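Local atomic coordinates of Cyclase/dehydrase (Mycobacterium smegmatis str. MC2 155, PDB entry 5Z8O), a protein that is of unknown function but belongs to the START superfamily, whose helix-grip fold suggests that it binds a lipid or another hydrophobic ligand. Residues A26-N31 against A136-R140; G62-A67 against T78-D84; E90-S94 against L105-L109. All coordinates share one frame; numbering follows the deposited sequence.

In the fold
All three contacts are partly buried, contact 3 the most central, its centre about 7 Å from the centre of the chain; those of contacts 1 and 2 are about 11 and 12 Å away. Contacts 2 and 3 are successive hairpins of one antiparallel sheet, joined where T78 N of strand 75-83 lies 2.8 Å from Q91 O of strand 86-97. Contact 1 packs the short helix 27-30 on the C-terminal helix 119-144, which reaches contact 3 through L137 and L105. Chemistry follows place: an indole under an arginine in contact 1, a bulged strand pair whose side chains, with V63 O, meet the second subunit in contact 2, and regular pairing with one largely apolar and one polar face in contact 3.

Contact 1: residues A26-N31 against A136-R140; sequences AYPQWN and ALEGR
With CG set between its backbone N and carbonyl carbon (chi1 54°), W30 turns its indole to helix 119-144, where R140, its CG anti to the backbone N and its chain bent at chi2 (60°), lies across it. The methylene CG of R140 sits over the face of the five-membered ring of W30, 3.8 Å from its centroid, in a CH-pi contact. Farther along, R140 NE is 3.4 Å from W30 CD1, and the guanidinium is turned only 20° from the indole plane. Arginine suits this place: its aliphatic stem covers an aromatic face while its charged end reaches polar partners. R140 NH2 donates to Q29 OE1 at 3.0 Å, the donor standing above the carbonyl plane; NH1 is bonded to Q143. In the helix-grip fold of START and Bet v 1-like proteins a long C-terminal helix packs on a curved antiparallel sheet; here W30 joins the short helix 27-30 to that helix. The six-membered part of the indole reaches the preceding turn: W30 CE3 is 4.0 Å from A136 CB, and W30 CZ3 equally far from L137 CB. The small A136 lets the broad ring come close to the helix backbone. I20 of helix 14-22 also touches W30, L137 and R140. Beside this packing a water bridges the two backbones, donating to A136 O (2.6 Å) and W30 O (3.3 Å).

Contact 2: residues G62-A67 against T78-D84; sequences GVFITA and TMLQQGD
A classic beta bulge interrupts the hairpin of strands 60-69 and 75-83: Q81 and Q82 both face I65, and the register shifts by one between I65 and T66. I65 O accepts the N-H groups of both bulge residues in its carbonyl plane, from Q81 N at 2.7 Å and Q82 N at 3.2 Å, while I65 N donates to Q82 O. F64 and L80 share a face with T66; L80 CD1 lies 3.7 Å from F64 CB and, near the ring plane, reaches the edge of the phenyl at F64 CD1 (3.9 Å). With CG anti to the carbonyl carbon (chi1 -58°), the F64 ring leans over the paired strand, where its CD1 lies 3.8 Å from G83 CA; glycine suits this position, since a CB there would strike the ring. On the other face, I65 CG2 is 3.6 Å from Q81 OE1, an oxygen that accepts from Q50 of strand 48-57. Past G83, D84 offers its carboxylate in place of a backbone acceptor: D84 OD2 takes V63 N at 2.9 Å through its anti lone pair, and D84 N returns a bond to V63 O. The same OD2 forms a salt bridge with R52 of the second subunit, which also binds Q82 OE1 and V63 O. A single carboxylate oxygen thus serves both the hairpin and the dimer interface, and its paired arginine would probably favour the ionised form.

Contact 3: residues E90-S94 against L105-L109; sequences EQRFS and LQVDL
F93 lays its ring beside V107, both side chains pointing the same way, with CD2 of the ring 3.7 Å from V107 CG2. L105 CD1 meets the ring at its edge. On this same face the extended chain of Q91, CG anti to the backbone N (chi1 -175°), carries OE1 between V107 CG1 and L109 CD1, 3.8 Å from each. F93, L105, V107 and L109 are apolar, as suits the side of a helix-grip sheet that the C-terminal helix covers; Q91 joins them through its aliphatic stem. L130 of that helix touches both Q91 and V107, while A126 meets L109 and L137 meets L105. The backbone beneath is a regular antiparallel hairpin of strands 86-97 and 103-113. R92 pairs with D108 and S94 with Q106, each pair through two in-plane bonds, such as S94 N to Q106 O at 2.8 Å; F93 and V107 form a non-hydrogen-bonded pair between them. The opposite face is polar. Q106 NE2 donates to D108 OD2 at 2.7 Å, on the syn side but 32° out of the carboxylate plane, and that oxygen also accepts from S5. R92 and D108 are linked through a water that accepts from R92 NE at 2.9 Å and donates only weakly to D108 OD1. R92 NH1 bonds Q75 of strand 75-83, and the guanidinium makes a cation-pi contact with F77. Another water joins S94 OG to Q106 O.

Contact 1: residues A26-N31 against A136-R140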
ATOM      1  N   ALA B  26       2.451  10.036  12.495  1.00 17.99           N
ATOM      2  CA  ALA B  26       3.442  10.143  13.558  1.00 17.89           C
ATOM      3  C   ALA B  26       3.717   8.816  14.253  1.00 20.66           C
ATOM      4  O   ALA B  26       4.595   8.762  15.121  1.00 19.40           O
ATOM      5  CB  ALA B  26       3.004  11.182  14.598  1.00 17.35           C
ATOM      6  N   TYR B  27       2.997   7.752  13.892  1.00 20.65           N
ATOM      7  CA  TYR B  27       3.242   6.438  14.488  1.00 18.68           C
ATOM      8  C   TYR B  27       4.705   6.006  14.469  1.00 20.39           C
ATOM      9  O   TYR B  27       5.173   5.485  15.496  1.00 19.02           O
ATOM     10  CB  TYR B  27       2.388   5.362  13.798  1.00 17.03           C
ATOM     11  CG  TYR B  27       0.944   5.299  14.251  1.00 20.95           C
ATOM     12  CD1 TYR B  27       0.422   6.239  15.128  1.00 15.95           C
ATOM     13  CD2 TYR B  27       0.114   4.268  13.825  1.00 31.75           C
ATOM     14  CE1 TYR B  27      -0.896   6.172  15.548  1.00 21.97           C
ATOM     15  CE2 TYR B  27      -1.201   4.189  14.241  1.00 34.69           C
ATOM     16  CZ  TYR B  27      -1.700   5.142  15.104  1.00 32.19           C
ATOM     17  OH  TYR B  27      -3.011   5.060  15.518  1.00 32.83           O
ATOM     18  N   PRO B  28       5.468   6.161  13.379  1.00 15.92           N
ATOM     19  CA  PRO B  28       6.860   5.682  13.399  1.00 16.33           C
ATOM     20  C   PRO B  28       7.735   6.360  14.439  1.00 17.34           C
ATOM     21  O   PRO B  28       8.742   5.769  14.846  1.00 19.50           O
ATOM     22  CB  PRO B  28       7.356   5.980  11.976  1.00 19.79           C
ATOM     23  CG  PRO B  28       6.120   6.065  11.147  1.00 18.90           C
ATOM     24  CD  PRO B  28       5.101   6.685  12.048  1.00 16.46           C
ATOM     25  N   GLN B  29       7.371   7.560  14.901  1.00 24.66           N
ATOM     26  CA  GLN B  29       8.200   8.285  15.863  1.00 25.56           C
ATOM     27  C   GLN B  29       8.241   7.603  17.225  1.00 28.13           C
ATOM     28  O   GLN B  29       9.231   7.742  17.953  1.00 27.91           O
ATOM     29  CB  GLN B  29       7.696   9.720  16.022  1.00 24.56           C
ATOM     30  CG  GLN B  29       7.761  10.550  14.754  1.00 32.18           C
ATOM     31  CD  GLN B  29       7.072  11.892  14.912  1.00 41.01           C
ATOM     32  OE1 GLN B  29       6.892  12.384  16.027  1.00 44.46           O
ATOM     33  NE2 GLN B  29       6.674  12.488  13.793  1.00 42.15           N
ATOM     34  N   TRP B  30       7.194   6.865  17.590  1.00 27.39           N
ATOM     35  CA  TRP B  30       7.105   6.265  18.915  1.00 26.18           C
ATOM     36  C   TRP B  30       6.891   4.757  18.881  1.00 24.54           C
ATOM     37  O   TRP B  30       6.764   4.142  19.947  1.00 20.89           O
ATOM     38  CB  TRP B  30       6.012   6.959  19.749  1.00 24.20           C
ATOM     39  CG  TRP B  30       4.644   7.034  19.123  1.00 25.02           C
ATOM     40  CD1 TRP B  30       4.209   7.959  18.218  1.00 22.75           C
ATOM     41  CD2 TRP B  30       3.517   6.192  19.406  1.00 23.03           C
ATOM     42  NE1 TRP B  30       2.894   7.726  17.893  1.00 20.47           N
ATOM     43  CE2 TRP B  30       2.444   6.648  18.610  1.00 20.73           C
ATOM     44  CE3 TRP B  30       3.314   5.086  20.239  1.00 21.06           C
ATOM     45  CZ2 TRP B  30       1.189   6.038  18.624  1.00 20.79           C
ATOM     46  CZ3 TRP B  30       2.066   4.482  20.253  1.00 19.10           C
ATOM     47  CH2 TRP B  30       1.020   4.960  19.450  1.00 18.29           C
ATOM     48  N   ASN B  31       6.812   4.152  17.701  1.00 24.77           N
ATOM     49  CA  ASN B  31       6.766   2.696  17.553  1.00 26.16           C
ATOM     50  C   ASN B  31       8.025   2.228  16.832  1.00 25.03           C
ATOM     51  O   ASN B  31       8.186   2.518  15.630  1.00 24.08           O
ATOM     52  CB  ASN B  31       5.513   2.261  16.796  1.00 29.23           C
ATOM     53  CG  ASN B  31       4.242   2.556  17.562  1.00 28.30           C
ATOM     54  OD1 ASN B  31       3.593   3.580  17.343  1.00 27.27           O
ATOM     55  ND2 ASN B  31       3.884   1.664  18.478  1.00 27.24           N
ATOM     56  N   ALA B 136       4.276   1.291  24.382  1.00 29.49           N
ATOM     57  CA  ALA B 136       4.752   2.335  23.481  1.00 30.69           C
ATOM     58  C   ALA B 136       3.909   3.598  23.609  1.00 29.07           C
ATOM     59  O   ALA B 136       4.447   4.713  23.607  1.00 32.78           O
ATOM     60  CB  ALA B 136       4.753   1.824  22.040  1.00 22.07           C
ATOM     61  N   LEU B 137       2.589   3.447  23.747  1.00 20.19           N
ATOM     62  CA  LEU B 137       1.740   4.618  23.931  1.00 24.42           C
ATOM     63  C   LEU B 137       2.035   5.305  25.259  1.00 26.05           C
ATOM     64  O   LEU B 137       2.048   6.539  25.336  1.00 24.60           O
ATOM     65  CB  LEU B 137       0.267   4.225  23.836  1.00 33.99           C
ATOM     66  CG  LEU B 137      -0.708   5.373  24.097  1.00 39.35           C
ATOM     67  CD1 LEU B 137      -0.526   6.460  23.057  1.00 39.63           C
ATOM     68  CD2 LEU B 137      -2.133   4.875  24.090  1.00 38.97           C
ATOM     69  N   GLU B 138       2.269   4.522  26.317  1.00 26.82           N
ATOM     70  CA  GLU B 138       2.695   5.090  27.594  1.00 35.27           C
ATOM     71  C   GLU B 138       3.924   5.973  27.418  1.00 29.85           C
ATOM     72  O   GLU B 138       3.985   7.087  27.949  1.00 28.01           O
ATOM     73  CB  GLU B 138       2.977   3.973  28.601  1.00 42.70           C
ATOM     74  CG  GLU B 138       1.745   3.200  29.028  1.00 52.27           C
ATOM     75  CD  GLU B 138       2.038   2.192  30.121  1.00 64.08           C
ATOM     76  OE1 GLU B 138       3.230   1.914  30.375  1.00 70.92           O
ATOM     77  OE2 GLU B 138       1.074   1.669  30.716  1.00 64.39           O
ATOM     78  N   GLY B 139       4.919   5.484  26.677  1.00 32.78           N
ATOM     79  CA  GLY B 139       6.105   6.288  26.430  1.00 34.46           C
ATOM     80  C   GLY B 139       5.799   7.553  25.652  1.00 34.84           C
ATOM     81  O   GLY B 139       6.328   8.624  25.960  1.00 35.77           O
ATOM     82  N   ARG B 140       4.942   7.448  24.633  1.00 29.12           N
ATOM     83  CA  ARG B 140       4.563   8.624  23.857  1.00 29.04           C
ATOM     84  C   ARG B 140       3.799   9.634  24.707  1.00 29.26           C
ATOM     85  O   ARG B 140       3.953  10.847  24.516  1.00 25.79           O
ATOM     86  CB  ARG B 140       3.735   8.199  22.643  1.00 24.50           C
ATOM     87  CG  ARG B 140       3.326   9.330  21.722  1.00 25.49           C
ATOM     88  CD  ARG B 140       4.544  10.043  21.163  1.00 28.44           C
ATOM     89  NE  ARG B 140       4.221  10.829  19.975  1.00 31.85           N
ATOM     90  CZ  ARG B 140       5.128  11.427  19.210  1.00 37.17           C
ATOM     91  NH1 ARG B 140       6.415  11.339  19.517  1.00 40.45           N
ATOM     92  NH2 ARG B 140       4.749  12.117  18.142  1.00 37.49           N
TER
HETATM   93  O   HOH W   1       6.896   5.246  23.017  1.00 35.95           O

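Contact 2: residues G62-A67 against T78-D84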
ATOM      1  N   GLY B  62       7.312  -5.360   6.078  1.00 23.91           N
ATOM      2  CA  GLY B  62       5.949  -5.772   5.803  1.00 23.94           C
ATOM      3  C   GLY B  62       5.106  -4.535   5.591  1.00 20.09           C
ATOM      4  O   GLY B  62       5.320  -3.498   6.224  1.00 23.26           O
ATOM      5  N   VAL B  63       4.119  -4.660   4.706  1.00 16.11           N
ATOM      6  CA  VAL B  63       3.305  -3.529   4.274  1.00 19.08           C
ATOM      7  C   VAL B  63       1.838  -3.872   4.472  1.00 19.33           C
ATOM      8  O   VAL B  63       1.383  -4.943   4.052  1.00 18.16           O
ATOM      9  CB  VAL B  63       3.584  -3.155   2.805  1.00 19.01           C
ATOM     10  CG1 VAL B  63       2.632  -2.066   2.343  1.00 20.33           C
ATOM     11  CG2 VAL B  63       5.026  -2.701   2.646  1.00 22.45           C
ATOM     12  N   PHE B  64       1.108  -2.976   5.128  1.00 20.04           N
ATOM     13  CA  PHE B  64      -0.308  -3.161   5.402  1.00 17.59           C
ATOM     14  C   PHE B  64      -1.090  -1.995   4.813  1.00 19.22           C
ATOM     15  O   PHE B  64      -0.725  -0.833   5.020  1.00 18.11           O
ATOM     16  CB  PHE B  64      -0.519  -3.276   6.909  1.00 18.82           C
ATOM     17  CG  PHE B  64       0.267  -4.396   7.518  1.00 23.33           C
ATOM     18  CD1 PHE B  64      -0.171  -5.705   7.425  1.00 25.26           C
ATOM     19  CD2 PHE B  64       1.479  -4.140   8.137  1.00 24.91           C
ATOM     20  CE1 PHE B  64       0.570  -6.736   7.966  1.00 24.59           C
ATOM     21  CE2 PHE B  64       2.225  -5.167   8.679  1.00 30.78           C
ATOM     22  CZ  PHE B  64       1.771  -6.467   8.595  1.00 27.41           C
ATOM     23  N   ILE B  65      -2.164  -2.306   4.089  1.00 15.42           N
ATOM     24  CA  ILE B  65      -3.089  -1.306   3.571  1.00 14.63           C
ATOM     25  C   ILE B  65      -4.419  -1.480   4.288  1.00 12.17           C
ATOM     26  O   ILE B  65      -5.076  -2.518   4.148  1.00 15.70           O
ATOM     27  CB  ILE B  65      -3.269  -1.430   2.051  1.00 15.11           C
ATOM     28  CG1 ILE B  65      -1.904  -1.441   1.356  1.00 19.41           C
ATOM     29  CG2 ILE B  65      -4.147  -0.299   1.533  1.00 10.04           C
ATOM     30  CD1 ILE B  65      -1.797  -2.472   0.266  1.00 26.52           C
ATOM     31  N   THR B  66      -4.823  -0.461   5.044  1.00 16.67           N
ATOM     32  CA  THR B  66      -5.934  -0.580   5.978  1.00 16.29           C
ATOM     33  C   THR B  66      -6.929   0.551   5.767  1.00 20.31           C
ATOM     34  O   THR B  66      -6.541   1.694   5.514  1.00 18.90           O
ATOM     35  CB  THR B  66      -5.451  -0.566   7.440  1.00 25.51           C
ATOM     36  OG1 THR B  66      -5.285   0.787   7.876  1.00 37.17           O
ATOM     37  CG2 THR B  66      -4.126  -1.295   7.581  1.00 23.84           C
ATOM     38  N   ALA B  67      -8.213   0.222   5.876  1.00 19.65           N
ATOM     39  CA  ALA B  67      -9.267   1.220   5.878  1.00 17.80           C
ATOM     40  C   ALA B  67      -9.523   1.695   7.303  1.00 15.97           C
ATOM     41  O   ALA B  67      -9.411   0.927   8.264  1.00 15.41           O
ATOM     42  CB  ALA B  67     -10.555   0.655   5.275  1.00 16.12           C
ATOM     43  N   THR B  78     -10.006   0.218  12.522  1.00 20.26           N
ATOM     44  CA  THR B  78      -9.239  -0.045  11.315  1.00 18.34           C
ATOM     45  C   THR B  78      -9.470  -1.476  10.852  1.00 15.61           C
ATOM     46  O   THR B  78      -9.609  -2.394  11.668  1.00 14.73           O
ATOM     47  CB  THR B  78      -7.741   0.194  11.541  1.00 16.52           C
ATOM     48  OG1 THR B  78      -7.259  -0.680  12.571  1.00 21.93           O
ATOM     49  CG2 THR B  78      -7.481   1.645  11.933  1.00 16.38           C
ATOM     50  N   MET B  79      -9.517  -1.655   9.534  1.00 18.28           N
ATOM     51  CA  MET B  79      -9.746  -2.955   8.917  1.00 20.64           C
ATOM     52  C   MET B  79      -8.728  -3.136   7.807  1.00 18.58           C
ATOM     53  O   MET B  79      -8.742  -2.384   6.827  1.00 17.67           O
ATOM     54  CB  MET B  79     -11.166  -3.068   8.355  1.00 25.53           C
ATOM     55  CG  MET B  79     -12.258  -2.914   9.390  1.00 29.05           C
ATOM     56  SD  MET B  79     -13.907  -3.069   8.679  1.00 33.53           S
ATOM     57  CE  MET B  79     -13.895  -4.788   8.175  1.00 36.04           C
ATOM     58  N   LEU B  80      -7.849  -4.123   7.962  1.00 20.00           N
ATOM     59  CA  LEU B  80      -6.874  -4.426   6.927  1.00 19.89           C
ATOM     60  C   LEU B  80      -7.583  -4.785   5.628  1.00 18.50           C
ATOM     61  O   LEU B  80      -8.494  -5.614   5.612  1.00 17.66           O
ATOM     62  CB  LEU B  80      -5.972  -5.577   7.370  1.00 21.96           C
ATOM     63  CG  LEU B  80      -4.880  -5.980   6.375  1.00 24.43           C
ATOM     64  CD1 LEU B  80      -3.845  -4.872   6.246  1.00 19.78           C
ATOM     65  CD2 LEU B  80      -4.224  -7.291   6.776  1.00 30.57           C
ATOM     66  N   GLN B  81      -7.176  -4.135   4.541  1.00 14.87           N
ATOM     67  CA  GLN B  81      -7.684  -4.478   3.220  1.00 16.27           C
ATOM     68  C   GLN B  81      -6.786  -5.496   2.532  1.00 21.04           C
ATOM     69  O   GLN B  81      -7.282  -6.434   1.899  1.00 20.10           O
ATOM     70  CB  GLN B  81      -7.811  -3.219   2.359  1.00 17.20           C
ATOM     71  CG  GLN B  81      -8.853  -2.238   2.868  1.00 18.25           C
ATOM     72  CD  GLN B  81      -8.776  -0.904   2.170  1.00 18.67           C
ATOM     73  OE1 GLN B  81      -7.690  -0.372   1.948  1.00 19.52           O
ATOM     74  NE2 GLN B  81      -9.931  -0.343   1.829  1.00 22.97           N
ATOM     75  N   GLN B  82      -5.472  -5.312   2.633  1.00 19.53           N
ATOM     76  CA  GLN B  82      -4.509  -6.273   2.112  1.00 16.50           C
ATOM     77  C   GLN B  82      -3.196  -6.031   2.838  1.00 17.76           C
ATOM     78  O   GLN B  82      -2.787  -4.879   3.006  1.00 19.94           O
ATOM     79  CB  GLN B  82      -4.329  -6.133   0.590  1.00 14.68           C
ATOM     80  CG  GLN B  82      -3.471  -7.225  -0.076  1.00 19.52           C
ATOM     81  CD  GLN B  82      -1.982  -7.127   0.228  1.00 16.46           C
ATOM     82  OE1 GLN B  82      -1.467  -6.060   0.553  1.00 17.10           O
ATOM     83  NE2 GLN B  82      -1.288  -8.257   0.143  1.00 18.72           N
ATOM     84  N   GLY B  83      -2.560  -7.102   3.291  1.00 19.66           N
ATOM     85  CA  GLY B  83      -1.284  -6.963   3.961  1.00 19.07           C
ATOM     86  C   GLY B  83      -0.496  -8.246   3.878  1.00 24.74           C
ATOM     87  O   GLY B  83      -1.037  -9.315   3.576  1.00 27.74           O
ATOM     88  N   ASP B  84       0.802  -8.127   4.136  1.00 23.38           N
ATOM     89  CA  ASP B  84       1.632  -9.313   4.264  1.00 21.89           C
ATOM     90  C   ASP B  84       1.209 -10.099   5.498  1.00 27.12           C
ATOM     91  O   ASP B  84       0.852  -9.518   6.527  1.00 30.35           O
ATOM     92  CB  ASP B  84       3.112  -8.936   4.361  1.00 16.66           C
ATOM     93  CG  ASP B  84       3.638  -8.292   3.092  1.00 21.26           C
ATOM     94  OD1 ASP B  84       3.790  -9.013   2.079  1.00 21.15           O
ATOM     95  OD2 ASP B  84       3.915  -7.073   3.109  1.00 19.11           O
TER

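Contact 3: residues E90-S94 against L105-L109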
ATOM      1  N   GLU B  90      -8.614  -6.478  12.322  1.00 19.08           N
ATOM      2  CA  GLU B  90      -9.589  -5.468  12.706  1.00 17.78           C
ATOM      3  C   GLU B  90      -9.259  -4.986  14.111  1.00 18.30           C
ATOM      4  O   GLU B  90      -9.223  -5.789  15.050  1.00 19.11           O
ATOM      5  CB  GLU B  90     -11.004  -6.037  12.633  1.00 21.80           C
ATOM      6  CG  GLU B  90     -11.408  -6.446  11.223  1.00 25.03           C
ATOM      7  CD  GLU B  90     -12.805  -7.030  11.166  1.00 25.69           C
ATOM      8  OE1 GLU B  90     -13.447  -7.127  12.233  1.00 22.85           O
ATOM      9  OE2 GLU B  90     -13.246  -7.415  10.063  1.00 27.77           O
ATOM     10  N   GLN B  91      -8.989  -3.688  14.247  1.00 18.60           N
ATOM     11  CA  GLN B  91      -8.553  -3.111  15.513  1.00 20.69           C
ATOM     12  C   GLN B  91      -9.418  -1.908  15.858  1.00 21.05           C
ATOM     13  O   GLN B  91      -9.600  -1.012  15.028  1.00 20.32           O
ATOM     14  CB  GLN B  91      -7.078  -2.706  15.456  1.00 22.15           C
ATOM     15  CG  GLN B  91      -6.538  -2.205  16.785  1.00 29.92           C
ATOM     16  CD  GLN B  91      -5.028  -2.183  16.829  1.00 32.35           C
ATOM     17  OE1 GLN B  91      -4.413  -2.865  17.647  1.00 31.03           O
ATOM     18  NE2 GLN B  91      -4.420  -1.391  15.954  1.00 38.10           N
ATOM     19  N   ARG B  92      -9.959  -1.892  17.076  1.00 21.11           N
ATOM     20  CA  ARG B  92     -10.837  -0.822  17.534  1.00 20.07           C
ATOM     21  C   ARG B  92     -10.233  -0.147  18.758  1.00 20.51           C
ATOM     22  O   ARG B  92      -9.897  -0.821  19.737  1.00 23.81           O
ATOM     23  CB  ARG B  92     -12.233  -1.373  17.857  1.00 21.44           C
ATOM     24  CG  ARG B  92     -13.259  -0.326  18.232  1.00 25.42           C
ATOM     25  CD  ARG B  92     -14.572  -0.982  18.636  1.00 29.83           C
ATOM     26  NE  ARG B  92     -15.019  -1.927  17.615  1.00 34.33           N
ATOM     27  CZ  ARG B  92     -15.815  -1.618  16.595  1.00 30.96           C
ATOM     28  NH1 ARG B  92     -16.264  -0.378  16.450  1.00 30.94           N
ATOM     29  NH2 ARG B  92     -16.162  -2.549  15.719  1.00 27.44           N
ATOM     30  N   PHE B  93     -10.083   1.177  18.695  1.00 18.77           N
ATOM     31  CA  PHE B  93      -9.673   1.993  19.836  1.00 22.01           C
ATOM     32  C   PHE B  93     -10.875   2.756  20.374  1.00 22.27           C
ATOM     33  O   PHE B  93     -11.572   3.428  19.611  1.00 16.31           O
ATOM     34  CB  PHE B  93      -8.579   2.995  19.458  1.00 25.11           C
ATOM     35  CG  PHE B  93      -7.324   2.370  18.935  1.00 31.54           C
ATOM     36  CD1 PHE B  93      -7.142   2.176  17.576  1.00 33.37           C
ATOM     37  CD2 PHE B  93      -6.309   2.000  19.803  1.00 30.93           C
ATOM     38  CE1 PHE B  93      -5.976   1.612  17.093  1.00 32.39           C
ATOM     39  CE2 PHE B  93      -5.143   1.434  19.327  1.00 32.26           C
ATOM     40  CZ  PHE B  93      -4.976   1.241  17.971  1.00 30.93           C
ATOM     41  N   SER B  94     -11.103   2.667  21.686  1.00 19.25           N
ATOM     42  CA  SER B  94     -12.156   3.419  22.365  1.00 26.49           C
ATOM     43  C   SER B  94     -11.541   4.229  23.500  1.00 23.18           C
ATOM     44  O   SER B  94     -10.849   3.669  24.359  1.00 25.74           O
ATOM     45  CB  SER B  94     -13.245   2.483  22.890  1.00 25.68           C
ATOM     46  OG  SER B  94     -13.860   1.784  21.821  1.00 26.16           O
ATOM     47  N   LEU B 105      -8.186   3.649  27.859  1.00 26.63           N
ATOM     48  CA  LEU B 105      -8.038   3.207  26.478  1.00 27.64           C
ATOM     49  C   LEU B 105      -8.442   1.742  26.359  1.00 31.15           C
ATOM     50  O   LEU B 105      -7.874   0.879  27.038  1.00 29.36           O
ATOM     51  CB  LEU B 105      -6.604   3.397  25.988  1.00 33.90           C
ATOM     52  CG  LEU B 105      -6.380   2.855  24.572  1.00 37.68           C
ATOM     53  CD1 LEU B 105      -7.100   3.700  23.524  1.00 34.85           C
ATOM     54  CD2 LEU B 105      -4.903   2.744  24.261  1.00 39.70           C
ATOM     55  N   GLN B 106      -9.423   1.467  25.504  1.00 32.68           N
ATOM     56  CA  GLN B 106      -9.891   0.114  25.234  1.00 28.13           C
ATOM     57  C   GLN B 106      -9.507  -0.259  23.809  1.00 20.55           C
ATOM     58  O   GLN B 106      -9.913   0.417  22.860  1.00 19.69           O
ATOM     59  CB  GLN B 106     -11.405   0.013  25.423  1.00 30.78           C
ATOM     60  CG  GLN B 106     -11.998  -1.308  24.970  1.00 35.17           C
ATOM     61  CD  GLN B 106     -11.449  -2.474  25.754  1.00 38.70           C
ATOM     62  OE1 GLN B 106     -11.195  -2.360  26.952  1.00 40.68           O
ATOM     63  NE2 GLN B 106     -11.252  -3.604  25.083  1.00 43.88           N
ATOM     64  N   VAL B 107      -8.717  -1.321  23.657  1.00 19.27           N
ATOM     65  CA  VAL B 107      -8.257  -1.774  22.346  1.00 20.81           C
ATOM     66  C   VAL B 107      -8.707  -3.215  22.148  1.00 24.74           C
ATOM     67  O   VAL B 107      -8.407  -4.084  22.977  1.00 27.28           O
ATOM     68  CB  VAL B 107      -6.732  -1.653  22.193  1.00 20.43           C
ATOM     69  CG1 VAL B 107      -6.333  -1.868  20.738  1.00 23.19           C
ATOM     70  CG2 VAL B 107      -6.256  -0.296  22.677  1.00 22.87           C
ATOM     71  N   ASP B 108      -9.428  -3.465  21.058  1.00 22.99           N
ATOM     72  CA  ASP B 108      -9.766  -4.812  20.619  1.00 26.77           C
ATOM     73  C   ASP B 108      -9.020  -5.116  19.328  1.00 24.74           C
ATOM     74  O   ASP B 108      -8.955  -4.272  18.431  1.00 21.39           O
ATOM     75  CB  ASP B 108     -11.270  -4.970  20.388  1.00 31.37           C
ATOM     76  CG  ASP B 108     -12.080  -4.724  21.638  1.00 40.93           C
ATOM     77  OD1 ASP B 108     -13.251  -4.315  21.507  1.00 48.14           O
ATOM     78  OD2 ASP B 108     -11.552  -4.936  22.750  1.00 41.04           O
ATOM     79  N   LEU B 109      -8.463  -6.321  19.226  1.00 26.01           N
ATOM     80  CA  LEU B 109      -7.715  -6.722  18.043  1.00 20.95           C
ATOM     81  C   LEU B 109      -8.148  -8.115  17.613  1.00 25.00           C
ATOM     82  O   LEU B 109      -8.076  -9.063  18.401  1.00 26.44           O
ATOM     83  CB  LEU B 109      -6.209  -6.679  18.309  1.00 23.65           C
ATOM     84  CG  LEU B 109      -5.325  -7.167  17.164  1.00 21.89           C
ATOM     85  CD1 LEU B 109      -5.367  -6.175  15.998  1.00 23.27           C
ATOM     86  CD2 LEU B 109      -3.901  -7.383  17.649  1.00 20.03           C
TER
HETATM   87  O   HOH W   2     -14.270  -4.701  18.276  1.00 24.39           O
HETATM   88  O   HOH W   3     -12.528  -0.548  21.499  1.00 14.66           O